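Serine repeat antigen 5 (Plasmodium falciparum, PDB 6X42) adopts a papain-type cysteine protease fold and is a pseudo-zymogen, probably without ordinary protease activity. Local coordinates at residues E63-M68 with F277-P282; A174-I179 with V258-P263; I178-V183 with S238-R243. One frame throughout, in Å; residues are numbered along the deposited sequence.

Contact 1 of 3, residues E63-M68 with F277-P282; sequences ETIRCM and FNVDLP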
ATOM      1  N   GLU A  63       4.538   7.668  -0.423  1.00 15.01           N
ATOM      2  CA  GLU A  63       3.900   8.935  -0.037  1.00 15.22           C
ATOM      3  C   GLU A  63       3.729   9.037   1.487  1.00 16.23           C
ATOM      4  O   GLU A  63       3.953  10.105   2.070  1.00 16.99           O
ATOM      5  CB  GLU A  63       2.555   9.119  -0.755  1.00 15.78           C
ATOM      6  CG  GLU A  63       2.728   9.321  -2.269  1.00 15.68           C
ATOM      7  CD  GLU A  63       1.486   8.997  -3.099  1.00 16.05           C
ATOM      8  OE1 GLU A  63       0.446   8.597  -2.513  1.00 16.27           O
ATOM      9  OE2 GLU A  63       1.552   9.150  -4.350  1.00 16.46           O
ATOM     10  N   THR A  64       3.353   7.940   2.163  1.00 15.12           N
ATOM     11  CA  THR A  64       3.212   8.035   3.621  1.00 15.20           C
ATOM     12  C   THR A  64       4.573   8.133   4.291  1.00 16.22           C
ATOM     13  O   THR A  64       4.715   8.838   5.291  1.00 17.90           O
ATOM     14  CB  THR A  64       2.346   6.919   4.236  1.00 14.99           C
ATOM     15  OG1 THR A  64       2.987   5.633   4.165  1.00 14.94           O
ATOM     16  CG2 THR A  64       0.979   6.823   3.561  1.00 15.33           C
ATOM     17  N   ILE A  65       5.579   7.424   3.761  1.00 16.56           N
ATOM     18  CA  ILE A  65       6.925   7.564   4.300  1.00 17.38           C
ATOM     19  C   ILE A  65       7.377   9.014   4.190  1.00 18.06           C
ATOM     20  O   ILE A  65       7.949   9.571   5.136  1.00 19.52           O
ATOM     21  CB  ILE A  65       7.899   6.597   3.597  1.00 17.13           C
ATOM     22  CG1 ILE A  65       7.630   5.150   4.025  1.00 16.61           C
ATOM     23  CG2 ILE A  65       9.335   7.015   3.867  1.00 19.30           C
ATOM     24  CD1 ILE A  65       8.281   4.089   3.158  1.00 17.47           C
ATOM     25  N   ARG A  66       7.124   9.652   3.036  1.00 18.45           N
ATOM     26  CA  ARG A  66       7.462  11.066   2.866  1.00 18.92           C
ATOM     27  C   ARG A  66       6.717  11.942   3.868  1.00 20.49           C
ATOM     28  O   ARG A  66       7.308  12.847   4.467  1.00 21.74           O
ATOM     29  CB  ARG A  66       7.196  11.486   1.422  1.00 19.05           C
ATOM     30  CG  ARG A  66       8.273  10.982   0.446  1.00 20.98           C
ATOM     31  CD  ARG A  66       7.979  11.337  -1.010  1.00 23.93           C
ATOM     32  NE  ARG A  66       7.791  12.776  -1.163  1.00 27.73           N
ATOM     33  CZ  ARG A  66       8.782  13.661  -1.250  1.00 31.25           C
ATOM     34  NH1 ARG A  66      10.045  13.254  -1.241  1.00 33.93           N
ATOM     35  NH2 ARG A  66       8.511  14.953  -1.335  1.00 32.91           N
ATOM     36  N   CYS A  67       5.436  11.655   4.113  1.00 19.73           N
ATOM     37  CA  CYS A  67       4.696  12.386   5.138  1.00 20.53           C
ATOM     38  C   CYS A  67       5.341  12.219   6.511  1.00 20.98           C
ATOM     39  O   CYS A  67       5.496  13.193   7.259  1.00 22.70           O
ATOM     40  CB  CYS A  67       3.248  11.895   5.203  1.00 21.23           C
ATOM     41  SG  CYS A  67       2.099  12.582   3.997  1.00 21.50           S
ATOM     42  N   MET A  68       5.722  10.993   6.863  1.00 20.79           N
ATOM     43  CA  MET A  68       6.327  10.749   8.166  1.00 22.24           C
ATOM     44  C   MET A  68       7.649  11.496   8.321  1.00 24.28           C
ATOM     45  O   MET A  68       8.042  11.809   9.449  1.00 27.02           O
ATOM     46  CB  MET A  68       6.569   9.246   8.363  1.00 22.58           C
ATOM     47  CG  MET A  68       5.334   8.338   8.545  1.00 22.73           C
ATOM     48  SD  MET A  68       4.004   8.932   9.604  1.00 24.75           S
ATOM     49  CE  MET A  68       4.721   8.708  11.220  1.00 25.53           C
ATOM     50  N   PHE A 277       8.944  -1.085   2.281  1.00 14.59           N
ATOM     51  CA  PHE A 277      10.119  -0.591   1.583  1.00 14.50           C
ATOM     52  C   PHE A 277      11.134  -0.074   2.588  1.00 16.01           C
ATOM     53  O   PHE A 277      10.773   0.631   3.542  1.00 17.42           O
ATOM     54  CB  PHE A 277       9.736   0.514   0.618  1.00 15.29           C
ATOM     55  CG  PHE A 277       8.946   0.057  -0.596  1.00 14.13           C
ATOM     56  CD1 PHE A 277       8.928  -1.265  -1.023  1.00 15.36           C
ATOM     57  CD2 PHE A 277       8.237   0.992  -1.345  1.00 15.23           C
ATOM     58  CE1 PHE A 277       8.211  -1.629  -2.157  1.00 15.58           C
ATOM     59  CE2 PHE A 277       7.526   0.619  -2.488  1.00 14.93           C
ATOM     60  CZ  PHE A 277       7.528  -0.679  -2.891  1.00 15.74           C
ATOM     61  N   ASN A 278      12.398  -0.404   2.359  1.00 17.18           N
ATOM     62  CA  ASN A 278      13.498   0.012   3.226  1.00 18.26           C
ATOM     63  C   ASN A 278      14.256   1.126   2.511  1.00 19.44           C
ATOM     64  O   ASN A 278      15.034   0.868   1.592  1.00 21.60           O
ATOM     65  CB  ASN A 278      14.373  -1.193   3.509  1.00 19.30           C
ATOM     66  CG  ASN A 278      13.597  -2.337   4.128  1.00 20.17           C
ATOM     67  OD1 ASN A 278      12.815  -2.137   5.053  1.00 21.39           O
ATOM     68  ND2 ASN A 278      13.788  -3.536   3.606  1.00 20.95           N
ATOM     69  N   VAL A 279      13.997   2.369   2.915  1.00 21.67           N
ATOM     70  CA  VAL A 279      14.567   3.527   2.236  1.00 25.59           C
ATOM     71  C   VAL A 279      15.212   4.481   3.231  1.00 28.05           C
ATOM     72  O   VAL A 279      14.833   4.552   4.402  1.00 29.42           O
ATOM     73  CB  VAL A 279      13.509   4.267   1.398  1.00 29.27           C
ATOM     74  CG1 VAL A 279      12.860   3.313   0.397  1.00 28.89           C
ATOM     75  CG2 VAL A 279      12.475   4.884   2.314  1.00 31.73           C
ATOM     76  N   ASP A 280      16.215   5.206   2.754  1.00 29.86           N
ATOM     77  CA  ASP A 280      16.799   6.322   3.486  1.00 32.88           C
ATOM     78  C   ASP A 280      16.276   7.597   2.849  1.00 35.73           C
ATOM     79  O   ASP A 280      16.336   7.759   1.624  1.00 36.29           O
ATOM     80  CB  ASP A 280      18.331   6.296   3.435  1.00 34.69           C
ATOM     81  CG  ASP A 280      18.968   7.529   4.090  1.00 36.30           C
ATOM     82  N   LEU A 281      15.719   8.461   3.664  1.00 37.07           N
ATOM     83  CA  LEU A 281      15.187   9.722   3.186  1.00 40.27           C
ATOM     84  C   LEU A 281      15.397  10.736   4.300  1.00 42.96           C
ATOM     85  O   LEU A 281      14.869  10.547   5.402  1.00 43.57           O
ATOM     86  CB  LEU A 281      13.700   9.572   2.864  1.00 41.53           C
ATOM     87  CG  LEU A 281      13.016  10.846   2.365  1.00 42.53           C
ATOM     88  CD1 LEU A 281      13.565  11.264   1.003  1.00 43.59           C
ATOM     89  CD2 LEU A 281      11.502  10.656   2.304  1.00 41.16           C
ATOM     90  N   PRO A 282      16.163  11.804   4.074  1.00 46.36           N
ATOM     91  CA  PRO A 282      16.369  12.788   5.144  1.00 46.35           C
ATOM     92  C   PRO A 282      15.059  13.440   5.562  1.00 45.55           C
ATOM     93  O   PRO A 282      14.134  13.601   4.759  1.00 45.58           O
ATOM     94  CB  PRO A 282      17.334  13.814   4.529  1.00 47.27           C
ATOM     95  CG  PRO A 282      17.376  13.536   3.060  1.00 48.56           C
ATOM     96  CD  PRO A 282      16.856  12.160   2.820  1.00 48.04           C
TER
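I65 and R66 touch V279, L281 and F277 where the C-terminal end of the chain runs along the last turn of helix 53-68. In papain-family proteases the helix equivalent to 53-68 carries the nucleophile position at its N-terminal end. Strand 273-280 belongs to the curled sheet of the other domain, and the contact therefore joins the two halves of the fold.

The contact itself is apolar. I65 CG2 lies 4.1 Å from V279 CG2, and the two branched side chains meet at a slant. The CG1 arm of I65 stands beside the backbone N (chi1 -72°), which puts CG2 anti to that N. The end of the CG1 arm, I65 CD1, comes 4.3 Å from F277 O, a loose contact with a backbone carbonyl. Further along, L281 lays a methyl against the aliphatic part of R66: L281 CD2 is 3.7 Å from R66 CG and 4.1 Å from R66 CA. These two side chains cross at about a right angle. The F277 side chain also touches S58 and L62 of the same helix, and P99 and L103 of helix 99-109.

F277 N is hydrogen-bonded to H61 NE2, one helical turn before I65.

A disulfide between C67 SG and C38 SG ties the helix end to a loop.

The R66 chain bends at its third torsion (chi3 56°). Its guanidinium makes a cation-pi contact with Y71, whose OH is hydrogen-bonded to P282 O.

Contact 2 of 3, residues A174-I179 with V258-P263; sequences AFVKII and VDMYGP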
ATOM      1  N   ALA A 174       2.193 -12.180  16.110  1.00 20.49           N
ATOM      2  CA  ALA A 174       3.432 -11.555  15.660  1.00 20.81           C
ATOM      3  C   ALA A 174       3.232 -10.861  14.318  1.00 18.74           C
ATOM      4  O   ALA A 174       3.753  -9.765  14.105  1.00 19.05           O
ATOM      5  CB  ALA A 174       4.547 -12.599  15.589  1.00 22.26           C
ATOM      6  N   PHE A 175       2.456 -11.472  13.417  1.00 17.94           N
ATOM      7  CA  PHE A 175       2.141 -10.841  12.132  1.00 16.77           C
ATOM      8  C   PHE A 175       1.436  -9.510  12.352  1.00 16.16           C
ATOM      9  O   PHE A 175       1.807  -8.490  11.761  1.00 16.41           O
ATOM     10  CB  PHE A 175       1.267 -11.822  11.343  1.00 16.95           C
ATOM     11  CG  PHE A 175       0.966 -11.431   9.913  1.00 16.00           C
ATOM     12  CD1 PHE A 175       1.921 -11.515   8.916  1.00 16.50           C
ATOM     13  CD2 PHE A 175      -0.316 -11.046   9.549  1.00 16.13           C
ATOM     14  CE1 PHE A 175       1.621 -11.206   7.604  1.00 15.82           C
ATOM     15  CE2 PHE A 175      -0.628 -10.733   8.232  1.00 16.23           C
ATOM     16  CZ  PHE A 175       0.346 -10.820   7.253  1.00 15.74           C
ATOM     17  N   VAL A 176       0.445  -9.497  13.247  1.00 16.91           N
ATOM     18  CA  VAL A 176      -0.278  -8.275  13.582  1.00 16.61           C
ATOM     19  C   VAL A 176       0.665  -7.221  14.156  1.00 16.69           C
ATOM     20  O   VAL A 176       0.626  -6.043  13.763  1.00 17.32           O
ATOM     21  CB  VAL A 176      -1.432  -8.607  14.548  1.00 17.88           C
ATOM     22  CG1 VAL A 176      -2.009  -7.339  15.173  1.00 18.54           C
ATOM     23  CG2 VAL A 176      -2.507  -9.403  13.833  1.00 19.32           C
ATOM     24  N   LYS A 177       1.526  -7.620  15.097  1.00 18.01           N
ATOM     25  CA  LYS A 177       2.431  -6.663  15.727  1.00 18.96           C
ATOM     26  C   LYS A 177       3.400  -6.056  14.725  1.00 17.48           C
ATOM     27  O   LYS A 177       3.669  -4.850  14.773  1.00 18.06           O
ATOM     28  CB  LYS A 177       3.192  -7.337  16.874  1.00 22.66           C
ATOM     29  CG  LYS A 177       4.069  -6.396  17.677  1.00 27.63           C
ATOM     30  N   ILE A 178       3.915  -6.868  13.792  1.00 16.55           N
ATOM     31  CA  ILE A 178       4.797  -6.353  12.746  1.00 16.95           C
ATOM     32  C   ILE A 178       4.084  -5.269  11.946  1.00 16.30           C
ATOM     33  O   ILE A 178       4.625  -4.181  11.723  1.00 17.43           O
ATOM     34  CB  ILE A 178       5.272  -7.505  11.844  1.00 18.74           C
ATOM     35  CG1 ILE A 178       6.250  -8.398  12.608  1.00 20.07           C
ATOM     36  CG2 ILE A 178       5.921  -6.972  10.592  1.00 20.37           C
ATOM     37  CD1 ILE A 178       6.515  -9.710  11.911  1.00 21.59           C
ATOM     38  N   ILE A 179       2.860  -5.554  11.501  1.00 15.25           N
ATOM     39  CA  ILE A 179       2.126  -4.603  10.679  1.00 15.16           C
ATOM     40  C   ILE A 179       1.832  -3.328  11.464  1.00 14.64           C
ATOM     41  O   ILE A 179       2.024  -2.214  10.959  1.00 15.85           O
ATOM     42  CB  ILE A 179       0.850  -5.253  10.118  1.00 15.21           C
ATOM     43  CG1 ILE A 179       1.221  -6.391   9.155  1.00 15.41           C
ATOM     44  CG2 ILE A 179      -0.039  -4.202   9.470  1.00 15.44           C
ATOM     45  CD1 ILE A 179       0.095  -7.317   8.851  1.00 16.56           C
ATOM     46  N   VAL A 258     -11.684  -4.475   7.920  1.00 13.48           N
ATOM     47  CA  VAL A 258     -11.765  -5.929   7.828  1.00 13.50           C
ATOM     48  C   VAL A 258     -11.207  -6.534   9.108  1.00 14.09           C
ATOM     49  O   VAL A 258     -10.183  -6.085   9.632  1.00 14.08           O
ATOM     50  CB  VAL A 258     -11.059  -6.448   6.547  1.00 13.59           C
ATOM     51  CG1 VAL A 258      -9.573  -6.123   6.551  1.00 14.63           C
ATOM     52  CG2 VAL A 258     -11.270  -7.932   6.342  1.00 14.61           C
ATOM     53  N   ASP A 259     -11.898  -7.550   9.612  1.00 13.91           N
ATOM     54  CA  ASP A 259     -11.453  -8.243  10.818  1.00 14.91           C
ATOM     55  C   ASP A 259     -10.062  -8.830  10.600  1.00 15.20           C
ATOM     56  O   ASP A 259      -9.782  -9.472   9.583  1.00 15.52           O
ATOM     57  CB  ASP A 259     -12.472  -9.341  11.146  1.00 15.96           C
ATOM     58  CG  ASP A 259     -12.305  -9.905  12.546  1.00 16.80           C
ATOM     59  OD1 ASP A 259     -11.321 -10.644  12.737  1.00 17.60           O
ATOM     60  OD2 ASP A 259     -13.124  -9.587  13.440  1.00 18.08           O
ATOM     61  N   MET A 260      -9.177  -8.600  11.572  1.00 15.54           N
ATOM     62  CA  MET A 260      -7.788  -8.999  11.419  1.00 16.55           C
ATOM     63  C   MET A 260      -7.611 -10.513  11.352  1.00 18.37           C
ATOM     64  O   MET A 260      -6.678 -11.015  10.716  1.00 17.34           O
ATOM     65  CB  MET A 260      -7.011  -8.552  12.643  1.00 18.60           C
ATOM     66  CG  MET A 260      -6.628  -7.115  12.651  1.00 18.97           C
ATOM     67  SD  MET A 260      -5.527  -6.824  14.071  1.00 18.47           S
ATOM     68  CE  MET A 260      -5.577  -5.021  14.028  1.00 17.41           C
ATOM     69  N   TYR A 261      -8.447 -11.252  12.054  1.00 23.20           N
ATOM     70  CA  TYR A 261      -8.269 -12.694  12.135  1.00 27.71           C
ATOM     71  C   TYR A 261      -9.275 -13.443  11.275  1.00 30.48           C
ATOM     72  O   TYR A 261      -8.955 -14.512  10.754  1.00 33.69           O
ATOM     73  CB  TYR A 261      -8.277 -13.160  13.607  1.00 30.45           C
ATOM     74  CG  TYR A 261      -7.060 -12.676  14.426  1.00 33.80           C
ATOM     75  CD1 TYR A 261      -5.880 -13.439  14.524  1.00 38.05           C
ATOM     76  CD2 TYR A 261      -7.094 -11.467  15.092  1.00 36.31           C
ATOM     77  CE1 TYR A 261      -4.783 -12.989  15.281  1.00 39.78           C
ATOM     78  CE2 TYR A 261      -6.008 -11.008  15.833  1.00 38.48           C
ATOM     79  CZ  TYR A 261      -4.860 -11.770  15.942  1.00 41.60           C
ATOM     80  OH  TYR A 261      -3.781 -11.303  16.696  1.00 43.04           O
ATOM     81  N   GLY A 262     -10.460 -12.883  11.070  1.00 29.02           N
ATOM     82  CA  GLY A 262     -11.489 -13.513  10.288  1.00 30.14           C
ATOM     83  C   GLY A 262     -12.123 -14.698  10.992  1.00 29.40           C
ATOM     84  O   GLY A 262     -11.829 -14.997  12.158  1.00 29.27           O
ATOM     85  N   PRO A 263     -13.017 -15.396  10.287  1.00 31.69           N
ATOM     86  CA  PRO A 263     -13.664 -16.572  10.874  1.00 32.78           C
ATOM     87  C   PRO A 263     -12.657 -17.629  11.294  1.00 33.62           C
ATOM     88  O   PRO A 263     -11.610 -17.815  10.671  1.00 33.78           O
ATOM     89  CB  PRO A 263     -14.560 -17.087   9.742  1.00 33.88           C
ATOM     90  CG  PRO A 263     -14.769 -15.932   8.848  1.00 34.63           C
ATOM     91  CD  PRO A 263     -13.562 -15.070   8.958  1.00 32.76           C
TER
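D259 OD1 is gripped by two backbone N-H groups, and the turn it closes presents M260 and Y261 to V176. The bond from G262 N to D259 OD1 is 2.9 Å at 159° and comes from above the carboxylate plane. The bond from Y261 N to the same D259 OD1 is 3.0 Å and arrives on the anti side, closer to that plane. The first of these makes an Asx motif and the second an Asx turn. D259 OD2 is held separately by Y229 OH, so both carboxylate oxygens have partners.

In this papain-type domain, helix 172-186 packs against the curled sheet. V176 is the helix residue that meets the chain just after strand 255-259. V176 CG1 is 3.7 Å from M260 SD, and V176 CG2 is 4.0 Å from the same sulfur. The M260 chain is extended beyond CG, which carries SD out to the valine; the two side chains cross at about a right angle. Strand 236-243 also packs on M260, through S238 and W240.

V176 CG2 is shared between the two residues of the turn. It lies 3.9 Å from Y261 CZ and 3.7 Å from Y261 OH, approaching the ring obliquely. The hydroxyl itself is hydrogen-bonded to D173 OD1, near the start of the helix, which would hold the phenol end beside V176. Within the helix, I179 CD1 sits 3.5 Å above one face of the F175 ring, offset toward its rim.

Contact 3 of 3, residues I178-V183 with S238-R243; sequences IIKTEV and SYWIVR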
ATOM      1  N   ILE A 178       3.915  -6.868  13.792  1.00 16.55           N
ATOM      2  CA  ILE A 178       4.797  -6.353  12.746  1.00 16.95           C
ATOM      3  C   ILE A 178       4.084  -5.269  11.946  1.00 16.30           C
ATOM      4  O   ILE A 178       4.625  -4.181  11.723  1.00 17.43           O
ATOM      5  CB  ILE A 178       5.272  -7.505  11.844  1.00 18.74           C
ATOM      6  CG1 ILE A 178       6.250  -8.398  12.608  1.00 20.07           C
ATOM      7  CG2 ILE A 178       5.921  -6.972  10.592  1.00 20.37           C
ATOM      8  CD1 ILE A 178       6.515  -9.710  11.911  1.00 21.59           C
ATOM      9  N   ILE A 179       2.860  -5.554  11.501  1.00 15.25           N
ATOM     10  CA  ILE A 179       2.126  -4.603  10.679  1.00 15.16           C
ATOM     11  C   ILE A 179       1.832  -3.328  11.464  1.00 14.64           C
ATOM     12  O   ILE A 179       2.024  -2.214  10.959  1.00 15.85           O
ATOM     13  CB  ILE A 179       0.850  -5.253  10.118  1.00 15.21           C
ATOM     14  CG1 ILE A 179       1.221  -6.391   9.155  1.00 15.41           C
ATOM     15  CG2 ILE A 179      -0.039  -4.202   9.470  1.00 15.44           C
ATOM     16  CD1 ILE A 179       0.095  -7.317   8.851  1.00 16.56           C
ATOM     17  N   LYS A 180       1.371  -3.462  12.719  1.00 15.48           N
ATOM     18  CA  LYS A 180       1.069  -2.269  13.500  1.00 15.55           C
ATOM     19  C   LYS A 180       2.299  -1.376  13.635  1.00 15.93           C
ATOM     20  O   LYS A 180       2.217  -0.150  13.477  1.00 16.50           O
ATOM     21  CB  LYS A 180       0.542  -2.640  14.887  1.00 16.90           C
ATOM     22  CG  LYS A 180      -0.861  -3.219  14.920  1.00 16.98           C
ATOM     23  CD  LYS A 180      -1.304  -3.439  16.357  1.00 19.02           C
ATOM     24  CE  LYS A 180      -2.784  -3.757  16.474  1.00 20.71           C
ATOM     25  NZ  LYS A 180      -3.204  -3.817  17.920  1.00 23.77           N
ATOM     26  N   THR A 181       3.457  -1.976  13.941  1.00 16.18           N
ATOM     27  CA  THR A 181       4.687  -1.200  14.077  1.00 17.66           C
ATOM     28  C   THR A 181       5.027  -0.433  12.801  1.00 16.18           C
ATOM     29  O   THR A 181       5.407   0.744  12.854  1.00 16.72           O
ATOM     30  CB  THR A 181       5.837  -2.128  14.457  1.00 21.21           C
ATOM     31  OG1 THR A 181       5.540  -2.738  15.721  1.00 24.38           O
ATOM     32  CG2 THR A 181       7.137  -1.342  14.594  1.00 23.37           C
ATOM     33  N   GLU A 182       4.882  -1.082  11.642  1.00 15.99           N
ATOM     34  CA  GLU A 182       5.203  -0.431  10.373  1.00 15.75           C
ATOM     35  C   GLU A 182       4.190   0.652  10.023  1.00 15.65           C
ATOM     36  O   GLU A 182       4.559   1.703   9.489  1.00 16.73           O
ATOM     37  CB  GLU A 182       5.325  -1.468   9.267  1.00 16.29           C
ATOM     38  CG  GLU A 182       6.418  -2.495   9.511  1.00 19.14           C
ATOM     39  CD  GLU A 182       7.804  -1.903   9.548  1.00 22.91           C
ATOM     40  OE1 GLU A 182       8.016  -0.814   8.975  1.00 23.59           O
ATOM     41  OE2 GLU A 182       8.687  -2.542  10.148  1.00 27.82           O
ATOM     42  N   VAL A 183       2.907   0.420  10.308  1.00 14.48           N
ATOM     43  CA  VAL A 183       1.907   1.465  10.094  1.00 15.11           C
ATOM     44  C   VAL A 183       2.228   2.682  10.955  1.00 15.25           C
ATOM     45  O   VAL A 183       2.177   3.824  10.485  1.00 16.14           O
ATOM     46  CB  VAL A 183       0.492   0.914  10.348  1.00 14.99           C
ATOM     47  CG1 VAL A 183      -0.550   2.036  10.350  1.00 16.30           C
ATOM     48  CG2 VAL A 183       0.129  -0.140   9.309  1.00 15.79           C
ATOM     49  N   SER A 238     -10.626  -7.173  16.424  1.00 15.69           N
ATOM     50  CA  SER A 238      -9.858  -6.042  15.913  1.00 16.75           C
ATOM     51  C   SER A 238      -9.987  -5.997  14.399  1.00 15.50           C
ATOM     52  O   SER A 238     -10.267  -7.008  13.755  1.00 16.08           O
ATOM     53  CB  SER A 238      -8.367  -6.149  16.284  1.00 18.84           C
ATOM     54  OG  SER A 238      -8.192  -6.273  17.688  1.00 21.08           O
ATOM     55  N   TYR A 239      -9.764  -4.814  13.836  1.00 14.98           N
ATOM     56  CA  TYR A 239      -9.851  -4.622  12.395  1.00 14.24           C
ATOM     57  C   TYR A 239      -8.628  -3.883  11.865  1.00 13.46           C
ATOM     58  O   TYR A 239      -8.006  -3.085  12.574  1.00 14.42           O
ATOM     59  CB  TYR A 239     -11.125  -3.828  12.017  1.00 14.38           C
ATOM     60  CG  TYR A 239     -11.224  -2.453  12.628  1.00 14.58           C
ATOM     61  CD1 TYR A 239     -10.637  -1.355  12.029  1.00 14.76           C
ATOM     62  CD2 TYR A 239     -11.900  -2.241  13.833  1.00 15.33           C
ATOM     63  CE1 TYR A 239     -10.721  -0.102  12.598  1.00 15.35           C
ATOM     64  CE2 TYR A 239     -11.978  -0.982  14.401  1.00 16.31           C
ATOM     65  CZ  TYR A 239     -11.380   0.082  13.782  1.00 16.23           C
ATOM     66  OH  TYR A 239     -11.423   1.345  14.338  1.00 18.14           O
ATOM     67  N   TRP A 240      -8.316  -4.132  10.587  1.00 13.47           N
ATOM     68  CA  TRP A 240      -7.461  -3.275   9.783  1.00 12.77           C
ATOM     69  C   TRP A 240      -8.319  -2.243   9.066  1.00 12.24           C
ATOM     70  O   TRP A 240      -9.431  -2.552   8.628  1.00 13.32           O
ATOM     71  CB  TRP A 240      -6.740  -4.083   8.689  1.00 12.66           C
ATOM     72  CG  TRP A 240      -5.818  -5.155   9.169  1.00 12.82           C
ATOM     73  CD1 TRP A 240      -5.883  -6.466   8.851  1.00 13.77           C
ATOM     74  CD2 TRP A 240      -4.684  -5.007  10.045  1.00 13.35           C
ATOM     75  NE1 TRP A 240      -4.864  -7.162   9.463  1.00 14.21           N
ATOM     76  CE2 TRP A 240      -4.112  -6.281  10.198  1.00 13.97           C
ATOM     77  CE3 TRP A 240      -4.092  -3.920  10.697  1.00 13.87           C
ATOM     78  CZ2 TRP A 240      -3.011  -6.505  11.001  1.00 14.46           C
ATOM     79  CZ3 TRP A 240      -2.997  -4.143  11.493  1.00 14.32           C
ATOM     80  CH2 TRP A 240      -2.469  -5.427  11.634  1.00 14.72           C
ATOM     81  N   ILE A 241      -7.777  -1.037   8.896  1.00 12.60           N
ATOM     82  CA  ILE A 241      -8.296  -0.041   7.963  1.00 12.80           C
ATOM     83  C   ILE A 241      -7.456  -0.163   6.698  1.00 12.14           C
ATOM     84  O   ILE A 241      -6.220  -0.079   6.748  1.00 13.17           O
ATOM     85  CB  ILE A 241      -8.228   1.386   8.536  1.00 14.15           C
ATOM     86  CG1 ILE A 241      -8.930   1.475   9.891  1.00 14.22           C
ATOM     87  CG2 ILE A 241      -8.821   2.356   7.532  1.00 15.08           C
ATOM     88  CD1 ILE A 241      -8.803   2.837  10.541  1.00 16.00           C
ATOM     89  N   VAL A 242      -8.129  -0.388   5.575  1.00 12.46           N
ATOM     90  CA  VAL A 242      -7.492  -0.688   4.296  1.00 11.70           C
ATOM     91  C   VAL A 242      -7.901   0.361   3.268  1.00 12.18           C
ATOM     92  O   VAL A 242      -9.089   0.653   3.091  1.00 13.35           O
ATOM     93  CB  VAL A 242      -7.863  -2.103   3.806  1.00 12.59           C
ATOM     94  CG1 VAL A 242      -7.164  -2.433   2.484  1.00 14.25           C
ATOM     95  CG2 VAL A 242      -7.525  -3.139   4.858  1.00 13.70           C
ATOM     96  N   ARG A 243      -6.901   0.898   2.576  1.00 11.90           N
ATOM     97  CA  ARG A 243      -7.065   1.815   1.450  1.00 12.08           C
ATOM     98  C   ARG A 243      -7.045   1.028   0.147  1.00 11.20           C
ATOM     99  O   ARG A 243      -6.136   0.227  -0.092  1.00 12.22           O
ATOM    100  CB  ARG A 243      -5.917   2.822   1.443  1.00 12.67           C
ATOM    101  CG  ARG A 243      -5.940   3.845   0.301  1.00 12.97           C
ATOM    102  CD  ARG A 243      -4.777   4.747   0.431  1.00 14.01           C
ATOM    103  NE  ARG A 243      -4.512   5.600  -0.717  1.00 13.69           N
ATOM    104  CZ  ARG A 243      -4.816   6.889  -0.827  1.00 13.49           C
ATOM    105  NH1 ARG A 243      -5.562   7.514   0.058  1.00 15.55           N
ATOM    106  NH2 ARG A 243      -4.343   7.575  -1.842  1.00 14.40           N
TER
HETATM  107  O   HOH W   1      -5.138  -6.283  17.945  1.00 47.16           O
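The six-membered ring of W240 takes the contact, with I179 set obliquely against it and K180 at its edge. I179 CG2 is 3.5 Å from W240 CH2 and 3.6 Å from W240 CZ3, a close contact at the CH2-CZ3 corner of the six-membered ring. I179 CB follows at 3.7 Å from W240 CH2. I179 CD1 reaches the neighbouring ring atom, W240 CZ2, at 3.9 Å. K180 CG lies near the ring plane, 4.1 Å from W240 CZ3.

This is the helix-on-sheet packing of the curled-sheet domain of the papain fold. Helix 172-186 lies against strand 236-243. The nearest CA atoms, those of K180 and W240, are 9.4 Å apart, and the contacts between the segments run through side chains. W240 CG stands anti to the carbonyl carbon (chi1 -62°), and the indole extends from there toward the helix. Both I179 and K180 cross it at about a right angle. I223 and Y226 of strand 219-230 and V258 of strand 255-259 also pack on the tryptophan. I179 is backed by V189.

The polar link is made by water. K180 runs extended from CG past the ring edge. Its aliphatic part packs there, while its ammonium stops short of S238. K180 NZ is also hydrogen-bonded to K26 O, and S238 OG to N228 OD1. S238 and N228 both belong to the pocket of the bound triiodobenzene ligand. A single water joins the two side chains: it accepts from K180 NZ at 3.1 Å and donates to S238 OG at 3.1 Å.

Contacts 2 and 3 form one patch on helix 172-186. They share I178 and I179, and their centres are about 8 Å apart. Their sheet segments are joined by two probable hydrogen bonds, V258 O to W240 N and M260 N to S238 O, both 2.9 Å. S238 of contact 3 lines the pocket of the bound triiodobenzene ligand, and the side chains of Y261 and K180 are each about 8 Å from it. Contact 1 stands apart: its centre is about 17 Å from that of contact 3 and about 24 Å from that of contact 2. It sits at the C-terminal end of helix 53-68, away from the nucleophile position expected by analogy with papain. All three reach the same sheet.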